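Local coordinates for protein ShdD (Sedimentibacter hydroxybenzoicus, PDB 7AE5) that takes part in the non-oxidative decarboxylation and detoxification of phenolic compounds under anaerobic conditions, although its precise biochemical role is unknown, at residues M1-C6 with Y33-T38; N10-V15 with V25-K30. All blocks are in the same frame, centred on the assembly; numbering follows the deposited sequence.

Contact 1: residues M1-C6 with Y33-T38. With ZN (zinc ion), chain Z.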
loop_
_atom_site.group_PDB
_atom_site.type_symbol
_atom_site.label_atom_id
_atom_site.label_comp_id
_atom_site.label_asym_id
_atom_site.label_seq_id
_atom_site.Cartn_x
_atom_site.Cartn_y
_atom_site.Cartn_z
ATOM N N MET H 1 26.033 53.825 -14.012
ATOM C CA MET H 1 26.441 52.538 -13.461
ATOM C C MET H 1 25.352 51.981 -12.549
ATOM O O MET H 1 25.258 52.349 -11.378
ATOM C CB MET H 1 27.760 52.678 -12.704
ATOM C CG MET H 1 28.710 51.514 -12.896
ATOM S SD MET H 1 29.637 51.147 -11.397
ATOM C CE MET H 1 30.206 52.785 -10.943
ATOM N N LYS H 2 24.540 51.082 -13.093
ATOM C CA LYS H 2 23.318 50.640 -12.441
ATOM C C LYS H 2 23.556 49.400 -11.586
ATOM O O LYS H 2 24.488 48.623 -11.806
ATOM C CB LYS H 2 22.238 50.351 -13.483
ATOM C CG LYS H 2 21.919 51.535 -14.389
ATOM C CD LYS H 2 20.687 51.286 -15.257
ATOM C CE LYS H 2 20.338 49.806 -15.348
ATOM N NZ LYS H 2 19.126 49.575 -16.182
ATOM N N CYS H 3 22.683 49.224 -10.598
ATOM C CA CYS H 3 22.708 48.028 -9.772
ATOM C C CYS H 3 22.269 46.824 -10.598
ATOM O O CYS H 3 21.204 46.841 -11.222
ATOM C CB CYS H 3 21.799 48.211 -8.558
ATOM S SG CYS H 3 21.299 46.675 -7.759
ATOM N N HIS H 4 23.096 45.776 -10.606
ATOM C CA HIS H 4 22.844 44.630 -11.473
ATOM C C HIS H 4 21.595 43.852 -11.077
ATOM O O HIS H 4 21.054 43.115 -11.908
ATOM C CB HIS H 4 24.056 43.696 -11.469
ATOM C CG HIS H 4 25.311 44.334 -11.977
ATOM N ND1 HIS H 4 26.122 45.114 -11.182
ATOM C CD2 HIS H 4 25.893 44.311 -13.200
ATOM C CE1 HIS H 4 27.150 45.543 -11.892
ATOM N NE2 HIS H 4 27.036 45.070 -13.119
ATOM N N ARG H 5 21.124 44.001 -9.841
ATOM C CA ARG H 5 19.997 43.214 -9.357
ATOM C C ARG H 5 18.655 43.893 -9.622
ATOM O O ARG H 5 17.732 43.262 -10.146
ATOM C CB ARG H 5 20.157 42.938 -7.860
ATOM C CG ARG H 5 18.918 42.355 -7.204
ATOM C CD ARG H 5 19.290 41.476 -6.026
ATOM N NE ARG H 5 19.430 42.243 -4.794
ATOM C CZ ARG H 5 19.795 41.726 -3.630
ATOM N NH1 ARG H 5 20.077 40.439 -3.504
ATOM N NH2 ARG H 5 19.884 42.519 -2.566
ATOM N N CYS H 6 18.529 45.168 -9.265
ATOM C CA CYS H 6 17.264 45.878 -9.381
ATOM C C CYS H 6 17.297 47.016 -10.393
ATOM O O CYS H 6 16.270 47.672 -10.597
ATOM C CB CYS H 6 16.836 46.412 -8.010
ATOM S SG CYS H 6 17.678 47.920 -7.512
ATOM N N TYR H 33 22.149 45.487 -2.662
ATOM C CA TYR H 33 23.093 44.659 -3.401
ATOM C C TYR H 33 24.437 45.368 -3.505
ATOM O O TYR H 33 24.505 46.568 -3.780
ATOM C CB TYR H 33 22.554 44.346 -4.798
ATOM C CG TYR H 33 23.374 43.332 -5.566
ATOM C CD1 TYR H 33 23.375 41.989 -5.206
ATOM C CD2 TYR H 33 24.146 43.716 -6.656
ATOM C CE1 TYR H 33 24.124 41.059 -5.909
ATOM C CE2 TYR H 33 24.897 42.795 -7.364
ATOM C CZ TYR H 33 24.882 41.468 -6.987
ATOM O OH TYR H 33 25.629 40.549 -7.689
ATOM N N SER H 34 25.513 44.621 -3.274
ATOM C CA SER H 34 26.858 45.171 -3.320
ATOM C C SER H 34 27.748 44.295 -4.189
ATOM O O SER H 34 27.507 43.093 -4.338
ATOM C CB SER H 34 27.464 45.305 -1.917
ATOM O OG SER H 34 27.624 44.037 -1.308
ATOM N N TRP H 35 28.783 44.908 -4.761
ATOM C CA TRP H 35 29.677 44.185 -5.655
ATOM C C TRP H 35 30.983 44.949 -5.813
ATOM O O TRP H 35 31.042 46.168 -5.632
ATOM C CB TRP H 35 29.026 43.942 -7.023
ATOM C CG TRP H 35 28.846 45.176 -7.856
ATOM C CD1 TRP H 35 29.699 45.654 -8.809
ATOM C CD2 TRP H 35 27.736 46.081 -7.821
ATOM N NE1 TRP H 35 29.191 46.802 -9.365
ATOM C CE2 TRP H 35 27.987 47.086 -8.776
ATOM C CE3 TRP H 35 26.557 46.142 -7.073
ATOM C CZ2 TRP H 35 27.102 48.139 -9.003
ATOM C CZ3 TRP H 35 25.679 47.186 -7.299
ATOM C CH2 TRP H 35 25.956 48.170 -8.257
ATOM N N ARG H 36 32.030 44.204 -6.154
ATOM C CA ARG H 36 33.351 44.760 -6.401
ATOM C C ARG H 36 33.483 45.179 -7.859
ATOM O O ARG H 36 32.894 44.567 -8.756
ATOM C CB ARG H 36 34.436 43.736 -6.056
ATOM C CG ARG H 36 35.721 44.332 -5.504
ATOM C CD ARG H 36 36.748 43.245 -5.217
ATOM N NE ARG H 36 36.210 42.189 -4.367
ATOM C CZ ARG H 36 36.157 42.248 -3.043
ATOM N NH1 ARG H 36 36.602 43.302 -2.380
ATOM N NH2 ARG H 36 35.644 41.223 -2.368
ATOM N N SER H 37 34.269 46.235 -8.090
ATOM C CA SER H 37 34.498 46.711 -9.450
ATOM C C SER H 37 35.167 45.660 -10.324
ATOM O O SER H 37 35.062 45.732 -11.553
ATOM C CB SER H 37 35.347 47.986 -9.427
ATOM O OG SER H 37 36.593 47.761 -8.787
ATOM N N THR H 38 35.851 44.686 -9.719
ATOM C CA THR H 38 36.476 43.609 -10.476
ATOM C C THR H 38 35.477 42.555 -10.933
ATOM O O THR H 38 35.761 41.827 -11.892
ATOM C CB THR H 38 37.574 42.946 -9.640
ATOM O OG1 THR H 38 36.990 42.306 -8.499
ATOM C CG2 THR H 38 38.583 43.981 -9.173
HETATM ZN ZN ZN Z . 19.603 47.376 -6.326
#
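H4 meets W35 as an edge-to-face pair, the edge of the imidazole directed at the face of the indole. The ring planes stand at 89°, and the centroid of the imidazole lies 4.6 Å from that of the five-membered ring of W35. ND1 and CE1 do the touching: ND1 stands 3.6 Å from W35 CE2, over the middle of the indole, and CE1 is 3.5 Å from W35 NE1. W35 CH2, at the far end of the indole, comes 3.6 Å from C3 CA.

H4 and R5 are the two residues between C3 and C6 of a zinc knuckle, whose thiolates bind a zinc ion together with those of C28 and C31; Y33 and W35 pack against it. C3 SG, 2.3 Å from the zinc ion, also accepts a nearly straight bond from C6 N and a weak one from R5 N.

R5 runs obliquely past Y33. Its CB sits over one face of the phenol ring, toward the rim, while Y33 CD1 lies 3.9 Å from R5 CZ, over the centre of the guanidinium. The planes are 50° apart, and NH2 is hydrogen-bonded to C31 O, NH1 to G274 O of the phenolic acid decarboxylase chain.

Contact 2: residues N10-V15 with V25-K30. With ZN (zinc ion), chain Z.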
loop_
_atom_site.group_PDB
_atom_site.type_symbol
_atom_site.label_atom_id
_atom_site.label_comp_id
_atom_site.label_asym_id
_atom_site.label_seq_id
_atom_site.Cartn_x
_atom_site.Cartn_y
_atom_site.Cartn_z
ATOM N N ASN H 10 20.639 54.521 -8.107
ATOM C CA ASN H 10 20.972 55.012 -6.769
ATOM C C ASN H 10 22.035 54.099 -6.153
ATOM O O ASN H 10 21.797 53.341 -5.211
ATOM C CB ASN H 10 19.723 55.091 -5.905
ATOM C CG ASN H 10 19.935 55.908 -4.647
ATOM O OD1 ASN H 10 21.000 56.491 -4.442
ATOM N ND2 ASN H 10 18.915 55.958 -3.797
ATOM N N VAL H 11 23.238 54.192 -6.715
ATOM C CA VAL H 11 24.383 53.391 -6.305
ATOM C C VAL H 11 25.481 54.332 -5.833
ATOM O O VAL H 11 25.726 55.373 -6.452
ATOM C CB VAL H 11 24.883 52.496 -7.459
ATOM C CG1 VAL H 11 26.264 51.928 -7.155
ATOM C CG2 VAL H 11 23.885 51.379 -7.735
ATOM N N ARG H 12 26.132 53.974 -4.729
ATOM C CA ARG H 12 27.231 54.754 -4.181
ATOM C C ARG H 12 28.410 53.835 -3.899
ATOM O O ARG H 12 28.281 52.608 -3.867
ATOM C CB ARG H 12 26.817 55.492 -2.902
ATOM C CG ARG H 12 26.557 54.570 -1.726
ATOM C CD ARG H 12 26.191 55.351 -0.476
ATOM N NE ARG H 12 25.851 54.460 0.626
ATOM C CZ ARG H 12 26.720 54.007 1.520
ATOM N NH1 ARG H 12 27.995 54.360 1.486
ATOM N NH2 ARG H 12 26.299 53.177 2.470
ATOM N N LYS H 13 29.573 54.447 -3.693
ATOM C CA LYS H 13 30.788 53.701 -3.395
ATOM C C LYS H 13 30.857 53.392 -1.906
ATOM O O LYS H 13 30.846 54.305 -1.073
ATOM C CB LYS H 13 32.020 54.485 -3.832
ATOM C CG LYS H 13 33.319 53.860 -3.364
ATOM C CD LYS H 13 34.410 54.037 -4.392
ATOM C CE LYS H 13 34.838 55.488 -4.494
ATOM N NZ LYS H 13 35.346 55.987 -3.190
ATOM N N MET H 14 30.935 52.104 -1.572
ATOM C CA MET H 14 31.052 51.697 -0.177
ATOM C C MET H 14 32.462 51.936 0.351
ATOM O O MET H 14 32.655 52.669 1.327
ATOM C CB MET H 14 30.662 50.224 -0.027
ATOM C CG MET H 14 30.036 49.879 1.310
ATOM S SD MET H 14 30.165 48.119 1.670
ATOM C CE MET H 14 28.835 47.479 0.658
ATOM N N VAL H 15 33.460 51.329 -0.290
ATOM C CA VAL H 15 34.841 51.417 0.167
ATOM C C VAL H 15 35.772 51.357 -1.032
ATOM O O VAL H 15 35.428 50.817 -2.087
ATOM C CB VAL H 15 35.192 50.287 1.164
ATOM C CG1 VAL H 15 34.727 50.635 2.569
ATOM C CG2 VAL H 15 34.591 48.969 0.696
ATOM N N VAL H 25 34.243 48.912 -4.049
ATOM C CA VAL H 25 33.016 48.166 -3.794
ATOM C C VAL H 25 31.846 49.135 -3.836
ATOM O O VAL H 25 31.863 50.166 -3.154
ATOM C CB VAL H 25 33.059 47.421 -2.448
ATOM C CG1 VAL H 25 31.816 46.563 -2.287
ATOM C CG2 VAL H 25 34.310 46.564 -2.356
ATOM N N TYR H 26 30.835 48.802 -4.631
ATOM C CA TYR H 26 29.632 49.605 -4.770
ATOM C C TYR H 26 28.464 48.900 -4.096
ATOM O O TYR H 26 28.468 47.679 -3.926
ATOM C CB TYR H 26 29.321 49.863 -6.248
ATOM C CG TYR H 26 30.504 50.421 -7.003
ATOM C CD1 TYR H 26 30.869 51.753 -6.869
ATOM C CD2 TYR H 26 31.268 49.612 -7.833
ATOM C CE1 TYR H 26 31.955 52.267 -7.550
ATOM C CE2 TYR H 26 32.356 50.117 -8.518
ATOM C CZ TYR H 26 32.695 51.444 -8.372
ATOM O OH TYR H 26 33.776 51.951 -9.053
ATOM N N VAL H 27 27.464 49.684 -3.701
ATOM C CA VAL H 27 26.283 49.158 -3.024
ATOM C C VAL H 27 25.059 49.939 -3.481
ATOM O O VAL H 27 25.094 51.170 -3.592
ATOM C CB VAL H 27 26.434 49.202 -1.486
ATOM C CG1 VAL H 27 26.731 50.618 -1.004
ATOM C CG2 VAL H 27 25.189 48.635 -0.802
ATOM N N CYS H 28 23.981 49.215 -3.760
ATOM C CA CYS H 28 22.722 49.827 -4.152
ATOM C C CYS H 28 21.987 50.334 -2.919
ATOM O O CYS H 28 21.868 49.619 -1.920
ATOM C CB CYS H 28 21.861 48.817 -4.910
ATOM S SG CYS H 28 20.185 49.366 -5.259
ATOM N N GLU H 29 21.501 51.573 -2.985
ATOM C CA GLU H 29 20.779 52.153 -1.861
ATOM C C GLU H 29 19.310 51.756 -1.831
ATOM O O GLU H 29 18.622 52.069 -0.854
ATOM C CB GLU H 29 20.907 53.679 -1.880
ATOM C CG GLU H 29 22.316 54.182 -1.595
ATOM C CD GLU H 29 22.331 55.550 -0.941
ATOM O OE1 GLU H 29 21.695 55.712 0.123
ATOM O OE2 GLU H 29 22.984 56.464 -1.487
ATOM N N LYS H 30 18.816 51.072 -2.863
ATOM C CA LYS H 30 17.434 50.608 -2.859
ATOM C C LYS H 30 17.310 49.174 -2.349
ATOM O O LYS H 30 16.446 48.885 -1.515
ATOM C CB LYS H 30 16.829 50.723 -4.261
ATOM C CG LYS H 30 15.317 50.883 -4.256
ATOM C CD LYS H 30 14.651 50.017 -5.314
ATOM C CE LYS H 30 14.669 50.682 -6.676
ATOM N NZ LYS H 30 13.735 50.014 -7.625
HETATM ZN ZN ZN Z . 19.603 47.376 -6.326
#
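Two residues, M14 and V15, stand opposite the single V25 in a classic beta bulge that shifts the register of two antiparallel strands by one residue. V25 O takes M14 N at 2.7 Å, in the plane of the carbonyl, and V15 N only through a weak bond; V25 N bonds back to V15 O. Before the bulge, R12 and V27 form a hydrogen-bonded pair, with V27 N 3.0 Å from R12 O.

Packing is closest among the buried apolar groups near the bulge. The side chain of M14 bends at chi3 (-79°), which sets CE crosswise to V27, 3.7 Å from its CB. V15 and V25 point the same way, CG2 of V15 lying 3.8 Å from V25 CB. Phenolic acid decarboxylase packs against this region, with F141 of that chain on V25 and K172 on V27. On the other face of the sheet, V11 CG1 meets Y26 CB at 3.8 Å, the two side chains at about a right angle, and W35 also touches V11.

Toward N10 and E29 the contact opens to solvent and becomes looser. Here the backbone bond from E29 N to N10 O is nearly straight, but the side chains only pass one another, amide and carboxylate planes 42° apart. The extended chain of R12 carries its guanidinium over V27 CG1, and its CD comes 3.5 Å from E29 OE2; NE stays 4.1 Å from that oxygen, too far for a salt bridge. R12 NH2 instead pairs with D173 of the phenolic acid decarboxylase chain. Beside this looser end C28 SG binds the zinc ion at 2.3 Å, opening the second of two CxxC pairs where strand 24-28 ends; with the three-stranded antiparallel sheet, these pairs are consistent with a zinc-ribbon-like fold.

The centres of the two contacts lie about 8 Å apart, and both segments of contact 2 fall between those of contact 1 in the sequence. Residues 1-6 come first, then the hairpin of strands 11-16 and 24-28, then strand 34-36. Strand 24-28 is the middle of the three-stranded antiparallel sheet, and it joins the contacts directly: W35 O is 2.8 Å from Y26 N and Y33 O is 2.7 Å from C28 N, both probable hydrogen bonds. The zinc ion ties the N-terminal loop to the end of the hairpin. Sheet and metal site thus form one compact unit, and residues of both contacts also meet phenolic acid decarboxylase.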